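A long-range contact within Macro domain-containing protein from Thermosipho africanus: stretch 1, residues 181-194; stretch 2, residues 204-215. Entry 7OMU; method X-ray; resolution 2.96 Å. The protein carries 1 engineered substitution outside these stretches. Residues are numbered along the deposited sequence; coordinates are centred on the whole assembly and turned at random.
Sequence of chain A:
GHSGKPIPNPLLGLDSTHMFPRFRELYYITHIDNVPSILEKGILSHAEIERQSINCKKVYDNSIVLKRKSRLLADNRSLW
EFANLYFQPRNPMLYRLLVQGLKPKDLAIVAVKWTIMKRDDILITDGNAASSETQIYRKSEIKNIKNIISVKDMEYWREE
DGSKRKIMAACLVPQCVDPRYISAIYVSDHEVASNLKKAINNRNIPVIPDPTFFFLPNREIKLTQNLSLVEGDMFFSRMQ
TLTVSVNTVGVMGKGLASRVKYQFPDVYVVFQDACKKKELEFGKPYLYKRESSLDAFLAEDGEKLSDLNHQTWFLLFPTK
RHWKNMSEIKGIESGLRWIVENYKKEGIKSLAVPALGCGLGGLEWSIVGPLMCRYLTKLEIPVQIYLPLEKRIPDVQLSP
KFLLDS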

ATOM      1  N   TYR A 181      -6.697  18.835 -19.436  1.00 99.47           N
ATOM      2  CA  TYR A 181      -6.767  18.736 -17.955  1.00 97.90           C
ATOM      3  C   TYR A 181      -5.696  17.781 -17.405  1.00 95.53           C
ATOM      4  O   TYR A 181      -5.538  17.751 -16.169  1.00 97.70           O
ATOM      5  N   ILE A 182      -4.991  17.029 -18.260  1.00 93.23           N
ATOM      6  CA  ILE A 182      -4.003  15.992 -17.830  1.00 91.37           C
ATOM      7  C   ILE A 182      -2.662  16.658 -17.472  1.00 91.77           C
ATOM      8  O   ILE A 182      -2.061  17.307 -18.360  1.00 92.58           O
ATOM      9  N   SER A 183      -2.214  16.473 -16.221  1.00 89.87           N
ATOM     10  CA  SER A 183      -0.958  17.020 -15.638  1.00 91.00           C
ATOM     11  C   SER A 183       0.233  16.187 -16.096  1.00 88.59           C
ATOM     12  O   SER A 183       1.225  16.765 -16.563  1.00 93.44           O
ATOM     13  N   ALA A 184       0.145  14.876 -15.890  1.00 84.80           N
ATOM     14  CA  ALA A 184       1.266  13.925 -16.024  1.00 83.86           C
ATOM     15  C   ALA A 184       0.720  12.501 -16.030  1.00 81.96           C
ATOM     16  O   ALA A 184      -0.490  12.324 -15.820  1.00 81.70           O
ATOM     17  N   ILE A 185       1.592  11.526 -16.270  1.00 83.01           N
ATOM     18  CA  ILE A 185       1.260  10.077 -16.179  1.00 82.56           C
ATOM     19  C   ILE A 185       2.287   9.426 -15.253  1.00 80.32           C
ATOM     20  O   ILE A 185       3.498   9.555 -15.530  1.00 77.31           O
ATOM     21  N   TYR A 186       1.807   8.802 -14.178  1.00 80.08           N
ATOM     22  CA  TYR A 186       2.635   8.086 -13.180  1.00 81.12           C
ATOM     23  C   TYR A 186       2.757   6.629 -13.625  1.00 81.72           C
ATOM     24  O   TYR A 186       1.799   6.076 -14.192  1.00 79.72           O
ATOM     25  N   VAL A 187       3.928   6.046 -13.370  1.00 85.52           N
ATOM     26  CA  VAL A 187       4.400   4.771 -13.978  1.00 87.63           C
ATOM     27  C   VAL A 187       5.330   4.081 -12.976  1.00 86.89           C
ATOM     28  O   VAL A 187       5.957   4.790 -12.180  1.00 85.12           O
ATOM     29  N   SER A 188       5.404   2.748 -13.013  1.00 90.15           N
ATOM     30  CA  SER A 188       6.028   1.899 -11.964  1.00 93.57           C
ATOM     31  C   SER A 188       7.558   2.031 -11.928  1.00 94.32           C
ATOM     32  O   SER A 188       8.098   2.004 -10.801  1.00 95.28           O
ATOM     33  N   ASP A 189       8.244   2.132 -13.076  1.00 94.92           N
ATOM     34  CA  ASP A 189       9.734   2.181 -13.115  1.00 98.33           C
ATOM     35  C   ASP A 189      10.250   2.930 -14.350  1.00 99.16           C
ATOM     36  O   ASP A 189       9.465   3.222 -15.256  1.00 99.73           O
ATOM     37  N   HIS A 190      11.555   3.205 -14.360  1.00103.36           N
ATOM     38  CA  HIS A 190      12.283   4.004 -15.383  1.00106.77           C
ATOM     39  C   HIS A 190      12.089   3.400 -16.779  1.00107.47           C
ATOM     40  O   HIS A 190      11.926   4.187 -17.726  1.00110.58           O
ATOM     41  N   GLU A 191      12.110   2.067 -16.908  1.00108.56           N
ATOM     42  CA  GLU A 191      12.051   1.348 -18.214  1.00109.99           C
ATOM     43  C   GLU A 191      10.669   1.553 -18.856  1.00107.47           C
ATOM     44  O   GLU A 191      10.605   1.744 -20.082  1.00111.89           O
ATOM     45  N   VAL A 192       9.609   1.532 -18.049  1.00100.44           N
ATOM     46  CA  VAL A 192       8.200   1.724 -18.499  1.00 98.04           C
ATOM     47  C   VAL A 192       8.015   3.186 -18.917  1.00 98.33           C
ATOM     48  O   VAL A 192       7.165   3.449 -19.792  1.00101.19           O
ATOM     49  N   ALA A 193       8.781   4.099 -18.312  1.00 97.80           N
ATOM     50  CA  ALA A 193       8.717   5.558 -18.555  1.00 99.68           C
ATOM     51  C   ALA A 193       9.309   5.900 -19.930  1.00102.26           C
ATOM     52  O   ALA A 193       8.677   6.692 -20.648  1.00103.78           O
ATOM     53  N   SER A 194      10.474   5.337 -20.272  1.00103.34           N
ATOM     54  CA  SER A 194      11.197   5.569 -21.554  1.00105.33           C
ATOM     55  C   SER A 194      10.311   5.159 -22.730  1.00108.60           C
ATOM     56  O   SER A 194      10.235   5.925 -23.713  1.00109.33           O
ATOM     57  N   ASN A 204       5.783  17.874 -23.398  1.00136.36           N
ATOM     58  CA  ASN A 204       4.937  18.817 -22.619  1.00134.97           C
ATOM     59  C   ASN A 204       4.129  18.091 -21.529  1.00127.43           C
ATOM     60  O   ASN A 204       3.645  18.789 -20.615  1.00124.32           O
ATOM     61  N   ILE A 205       3.958  16.766 -21.626  1.00120.94           N
ATOM     62  CA  ILE A 205       3.240  15.939 -20.606  1.00113.16           C
ATOM     63  C   ILE A 205       4.248  15.026 -19.910  1.00107.40           C
ATOM     64  O   ILE A 205       4.670  14.023 -20.483  1.00108.84           O
ATOM     65  N   PRO A 206       4.646  15.342 -18.654  1.00 99.15           N
ATOM     66  CA  PRO A 206       5.650  14.562 -17.933  1.00 95.12           C
ATOM     67  C   PRO A 206       5.226  13.106 -17.704  1.00 91.65           C
ATOM     68  O   PRO A 206       4.085  12.872 -17.344  1.00 88.22           O
ATOM     69  N   VAL A 207       6.153  12.172 -17.922  1.00 91.31           N
ATOM     70  CA  VAL A 207       6.029  10.756 -17.468  1.00 92.00           C
ATOM     71  C   VAL A 207       6.944  10.576 -16.253  1.00 92.13           C
ATOM     72  O   VAL A 207       8.176  10.608 -16.421  1.00 94.80           O
ATOM     73  N   ILE A 208       6.342  10.412 -15.077  1.00 91.99           N
ATOM     74  CA  ILE A 208       7.037  10.330 -13.761  1.00 91.39           C
ATOM     75  C   ILE A 208       7.039   8.877 -13.306  1.00 87.83           C
ATOM     76  O   ILE A 208       5.982   8.262 -13.182  1.00 87.14           O
ATOM     77  N   PRO A 209       8.222   8.280 -13.061  1.00 86.51           N
ATOM     78  CA  PRO A 209       8.300   6.958 -12.447  1.00 87.00           C
ATOM     79  C   PRO A 209       8.198   7.115 -10.924  1.00 86.23           C
ATOM     80  O   PRO A 209       8.936   7.908 -10.379  1.00 86.00           O
ATOM     81  N   ASP A 210       7.275   6.392 -10.287  1.00 85.10           N
ATOM     82  CA  ASP A 210       7.083   6.422  -8.815  1.00 84.86           C
ATOM     83  C   ASP A 210       6.507   5.089  -8.345  1.00 84.19           C
ATOM     84  O   ASP A 210       5.295   4.891  -8.337  1.00 82.68           O
ATOM     85  N   PRO A 211       7.366   4.145  -7.909  1.00 84.99           N
ATOM     86  CA  PRO A 211       6.914   2.822  -7.480  1.00 86.27           C
ATOM     87  C   PRO A 211       5.863   2.837  -6.355  1.00 85.15           C
ATOM     88  O   PRO A 211       5.091   1.887  -6.262  1.00 82.96           O
ATOM     89  N   THR A 212       5.840   3.896  -5.537  1.00 83.40           N
ATOM     90  CA  THR A 212       5.020   3.967  -4.295  1.00 82.58           C
ATOM     91  C   THR A 212       3.527   3.944  -4.653  1.00 82.30           C
ATOM     92  O   THR A 212       2.740   3.421  -3.843  1.00 82.61           O
ATOM     93  N   PHE A 213       3.155   4.461  -5.829  1.00 81.74           N
ATOM     94  CA  PHE A 213       1.762   4.446  -6.345  1.00 79.30           C
ATOM     95  C   PHE A 213       1.291   3.003  -6.542  1.00 79.48           C
ATOM     96  O   PHE A 213       0.077   2.786  -6.517  1.00 80.21           O
ATOM     97  N   PHE A 214       2.215   2.057  -6.730  1.00 79.49           N
ATOM     98  CA  PHE A 214       1.916   0.655  -7.116  1.00 79.68           C
ATOM     99  C   PHE A 214       2.288  -0.296  -5.971  1.00 78.78           C
ATOM    100  O   PHE A 214       2.526  -1.493  -6.242  1.00 78.26           O
ATOM    101  N   PHE A 215       2.306   0.219  -4.736  1.00 78.66           N
ATOM    102  CA  PHE A 215       2.604  -0.526  -3.481  1.00 79.70           C
ATOM    103  C   PHE A 215       4.023  -1.113  -3.523  1.00 83.45           C
ATOM    104  O   PHE A 215       4.277  -2.153  -2.870  1.00 83.24           O
TER

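The first rule of this contact is that backbone pairs with backbone, leaving side chains free to pack. Strand 182-187 runs parallel to strand 207-209, and the partners alternate in register: I185 N donates to P206 O (3.0 Å), I185 O accepts from I208 N (3.0 Å), I208 O accepts a weak bond from V187 N (3.0 Å), and V187 O accepts from D210 N (2.8 Å). P206 and P209 lack an amide hydrogen, yet cost this ladder nothing, because the donors it draws from the second stretch are I208 and D210. P209 even contributes a CA-H...O contact, its CA 3.2 Å from V187 O.

On the face carrying I185, V187 and V207, the filling is aliphatic. V207 (t) sets CG1 4.0 Å from CG2 of V187 (t) and 3.9 Å from CB of A193, whose CA-to-CB bond points toward the second stretch from the helix. I185 (m, with chi2 off-well at 131°) brings CD1 to 3.8 Å from CG2 of I205 (m, t).

The face of Y186 and I208 mixes aromatic and aliphatic packing. Y186 (m) lays its ring in an offset stack on F213 (m), centroids 4.5 Å apart and planes at 20°, while its CE1 meets CD1 of I208 (m, t) at 3.6 Å. I208 CD1 also lies 3.8 Å from A184 CB. Y186 OH is satisfied elsewhere in the structure.

Beyond the strand, S188 (p) rests CB over the face of the F214 (m) ring, 4.3 Å from CB to the ring centroid; its OG also bonds elsewhere. The side chains of the two aspartates make their hydrogen bonds within their own stretches. D189 (p) caps the helix, OD1 accepting from V192 N (3.1 Å) and weakly from E191 N (2.9 Å). D210 (t) uses OD1 for both T212 N (3.1 Å) and T212 OG1 (2.7 Å).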

ATOM      1  CB  TYR A 181      -8.149  18.261 -17.507  1.00 98.37           C
ATOM      2  CG  TYR A 181      -9.231  19.306 -17.544  1.00100.70           C
ATOM      3  CD1 TYR A 181      -9.188  20.398 -16.696  1.00101.53           C
ATOM      4  CD2 TYR A 181     -10.319  19.182 -18.394  1.00103.14           C
ATOM      5  CE1 TYR A 181     -10.187  21.359 -16.712  1.00104.49           C
ATOM      6  CE2 TYR A 181     -11.330  20.130 -18.415  1.00105.33           C
ATOM      7  CZ  TYR A 181     -11.265  21.222 -17.566  1.00104.35           C
ATOM      8  OH  TYR A 181     -12.241  22.173 -17.565  1.00104.27           O
ATOM      9  CB  ILE A 182      -3.845  14.902 -18.907  1.00 90.84           C
ATOM     10  CG1 ILE A 182      -5.160  14.157 -19.137  1.00 91.15           C
ATOM     11  CG2 ILE A 182      -2.717  13.943 -18.555  1.00 90.41           C
ATOM     12  CD1 ILE A 182      -5.089  13.095 -20.220  1.00 93.22           C
ATOM     13  CB  SER A 183      -0.989  17.016 -14.130  1.00 94.17           C
ATOM     14  OG  SER A 183      -2.084  17.755 -13.621  1.00102.26           O
ATOM     15  CB  ALA A 184       2.236  14.129 -14.891  1.00 84.18           C
ATOM     16  CB  ILE A 185       1.216   9.436 -17.579  1.00 82.94           C
ATOM     17  CG1 ILE A 185       0.108  10.049 -18.438  1.00 82.85           C
ATOM     18  CG2 ILE A 185       1.076   7.924 -17.481  1.00 82.67           C
ATOM     19  CD1 ILE A 185       0.580  10.455 -19.803  1.00 85.87           C
ATOM     20  CB  TYR A 186       2.053   8.258 -11.775  1.00 81.58           C
ATOM     21  CG  TYR A 186       2.163   9.662 -11.244  1.00 83.54           C
ATOM     22  CD1 TYR A 186       3.346  10.133 -10.696  1.00 84.41           C
ATOM     23  CD2 TYR A 186       1.092  10.538 -11.316  1.00 85.93           C
ATOM     24  CE1 TYR A 186       3.459  11.430 -10.221  1.00 85.21           C
ATOM     25  CE2 TYR A 186       1.190  11.837 -10.845  1.00 87.23           C
ATOM     26  CZ  TYR A 186       2.376  12.282 -10.291  1.00 85.44           C
ATOM     27  OH  TYR A 186       2.471  13.557  -9.828  1.00 86.10           O
ATOM     28  CB  VAL A 187       5.090   5.079 -15.320  1.00 90.78           C
ATOM     29  CG1 VAL A 187       5.950   3.929 -15.799  1.00 94.70           C
ATOM     30  CG2 VAL A 187       4.080   5.452 -16.392  1.00 92.71           C
ATOM     31  CB  SER A 188       5.612   0.464 -12.129  1.00 97.76           C
ATOM     32  OG  SER A 188       5.889  -0.002 -13.443  1.00103.98           O
ATOM     33  CB  ASP A 189      10.338   0.776 -13.043  1.00100.96           C
ATOM     34  CG  ASP A 189      10.044  -0.099 -14.250  1.00101.88           C
ATOM     35  OD1 ASP A 189      10.541   0.225 -15.340  1.00101.86           O
ATOM     36  OD2 ASP A 189       9.325  -1.100 -14.085  1.00103.20           O
ATOM     37  CB  HIS A 190      13.772   4.117 -15.014  1.00111.22           C
ATOM     38  CG  HIS A 190      14.488   2.808 -15.016  1.00117.78           C
ATOM     39  ND1 HIS A 190      14.520   1.984 -13.902  1.00121.90           N
ATOM     40  CD2 HIS A 190      15.177   2.162 -15.984  1.00120.24           C
ATOM     41  CE1 HIS A 190      15.205   0.893 -14.183  1.00124.94           C
ATOM     42  NE2 HIS A 190      15.620   0.979 -15.457  1.00124.03           N
ATOM     43  CB  GLU A 191      12.351  -0.141 -18.031  1.00113.64           C
ATOM     44  CG  GLU A 191      12.796  -0.830 -19.311  1.00121.07           C
ATOM     45  CD  GLU A 191      13.018  -2.332 -19.203  1.00125.21           C
ATOM     46  OE1 GLU A 191      13.274  -2.820 -18.074  1.00122.08           O
ATOM     47  OE2 GLU A 191      12.936  -3.017 -20.256  1.00128.26           O
ATOM     48  CB  VAL A 192       7.201   1.323 -17.398  1.00 97.09           C
ATOM     49  CG1 VAL A 192       5.757   1.484 -17.853  1.00 97.34           C
ATOM     50  CG2 VAL A 192       7.443  -0.096 -16.902  1.00 98.79           C
ATOM     51  CB  ALA A 193       9.427   6.298 -17.447  1.00 99.25           C
ATOM     52  CB  SER A 194      12.496   4.822 -21.596  1.00105.61           C
ATOM     53  OG  SER A 194      13.293   5.154 -20.471  1.00105.09           O
ATOM     54  CB  ASN A 204       4.006  19.607 -23.541  1.00140.15           C
ATOM     55  CG  ASN A 204       3.490  20.877 -22.896  1.00144.65           C
ATOM     56  OD1 ASN A 204       4.148  21.454 -22.030  1.00146.12           O
ATOM     57  ND2 ASN A 204       2.313  21.320 -23.306  1.00148.02           N
ATOM     58  CB  ILE A 205       2.073  15.164 -21.251  1.00113.29           C
ATOM     59  CG1 ILE A 205       0.959  16.136 -21.655  1.00116.58           C
ATOM     60  CG2 ILE A 205       1.558  14.057 -20.337  1.00109.57           C
ATOM     61  CD1 ILE A 205      -0.374  15.497 -21.969  1.00117.69           C
ATOM     62  CB  PRO A 206       5.775  15.245 -16.562  1.00 95.31           C
ATOM     63  CG  PRO A 206       5.157  16.612 -16.740  1.00 96.68           C
ATOM     64  CD  PRO A 206       4.140  16.460 -17.849  1.00 98.22           C
ATOM     65  CB  VAL A 207       6.360   9.757 -18.591  1.00 92.93           C
ATOM     66  CG1 VAL A 207       6.208   8.319 -18.118  1.00 92.24           C
ATOM     67  CG2 VAL A 207       5.509  10.004 -19.826  1.00 93.27           C
ATOM     68  CB  ILE A 208       6.338  11.241 -12.734  1.00 93.35           C
ATOM     69  CG1 ILE A 208       6.256  12.687 -13.235  1.00 95.96           C
ATOM     70  CG2 ILE A 208       7.020  11.142 -11.376  1.00 91.56           C
ATOM     71  CD1 ILE A 208       5.190  13.509 -12.555  1.00 97.39           C
ATOM     72  CB  PRO A 209       9.670   6.451 -12.910  1.00 85.48           C
ATOM     73  CG  PRO A 209      10.509   7.709 -13.007  1.00 87.53           C
ATOM     74  CD  PRO A 209       9.549   8.834 -13.355  1.00 87.70           C
ATOM     75  CB  ASP A 210       6.208   7.604  -8.404  1.00 85.22           C
ATOM     76  CG  ASP A 210       6.191   7.836  -6.906  1.00 83.44           C
ATOM     77  OD1 ASP A 210       6.466   6.869  -6.153  1.00 80.82           O
ATOM     78  OD2 ASP A 210       5.910   8.982  -6.511  1.00 82.73           O
ATOM     79  CB  PRO A 211       8.211   2.148  -6.984  1.00 88.21           C
ATOM     80  CG  PRO A 211       9.330   2.881  -7.684  1.00 88.03           C
ATOM     81  CD  PRO A 211       8.826   4.300  -7.819  1.00 87.86           C
ATOM     82  CB  THR A 212       5.390   5.177  -3.429  1.00 81.66           C
ATOM     83  OG1 THR A 212       4.915   6.373  -4.047  1.00 81.32           O
ATOM     84  CG2 THR A 212       6.877   5.277  -3.184  1.00 84.25           C
ATOM     85  CB  PHE A 213       1.643   5.201  -7.670  1.00 79.34           C
ATOM     86  CG  PHE A 213       1.543   6.699  -7.545  1.00 79.62           C
ATOM     87  CD1 PHE A 213       2.678   7.481  -7.434  1.00 79.72           C
ATOM     88  CD2 PHE A 213       0.312   7.330  -7.559  1.00 81.05           C
ATOM     89  CE1 PHE A 213       2.583   8.858  -7.324  1.00 81.22           C
ATOM     90  CE2 PHE A 213       0.219   8.710  -7.452  1.00 81.18           C
ATOM     91  CZ  PHE A 213       1.354   9.474  -7.345  1.00 80.75           C
ATOM     92  CB  PHE A 214       2.630   0.344  -8.431  1.00 81.53           C
ATOM     93  CG  PHE A 214       2.334   1.339  -9.528  1.00 82.87           C
ATOM     94  CD1 PHE A 214       1.237   1.171 -10.362  1.00 83.59           C
ATOM     95  CD2 PHE A 214       3.140   2.451  -9.718  1.00 82.32           C
ATOM     96  CE1 PHE A 214       0.965   2.082 -11.373  1.00 84.00           C
ATOM     97  CE2 PHE A 214       2.865   3.364 -10.727  1.00 82.73           C
ATOM     98  CZ  PHE A 214       1.774   3.184 -11.547  1.00 83.81           C
ATOM     99  CB  PHE A 215       1.564  -1.628  -3.250  1.00 77.01           C
ATOM    100  CG  PHE A 215       0.143  -1.135  -3.261  1.00 74.57           C
ATOM    101  CD1 PHE A 215      -0.390  -0.483  -2.161  1.00 73.85           C
ATOM    102  CD2 PHE A 215      -0.650  -1.300  -4.381  1.00 75.39           C
ATOM    103  CE1 PHE A 215      -1.694  -0.016  -2.177  1.00 73.64           C
ATOM    104  CE2 PHE A 215      -1.951  -0.824  -4.397  1.00 76.18           C
ATOM    105  CZ  PHE A 215      -2.472  -0.189  -3.294  1.00 73.89           C
TER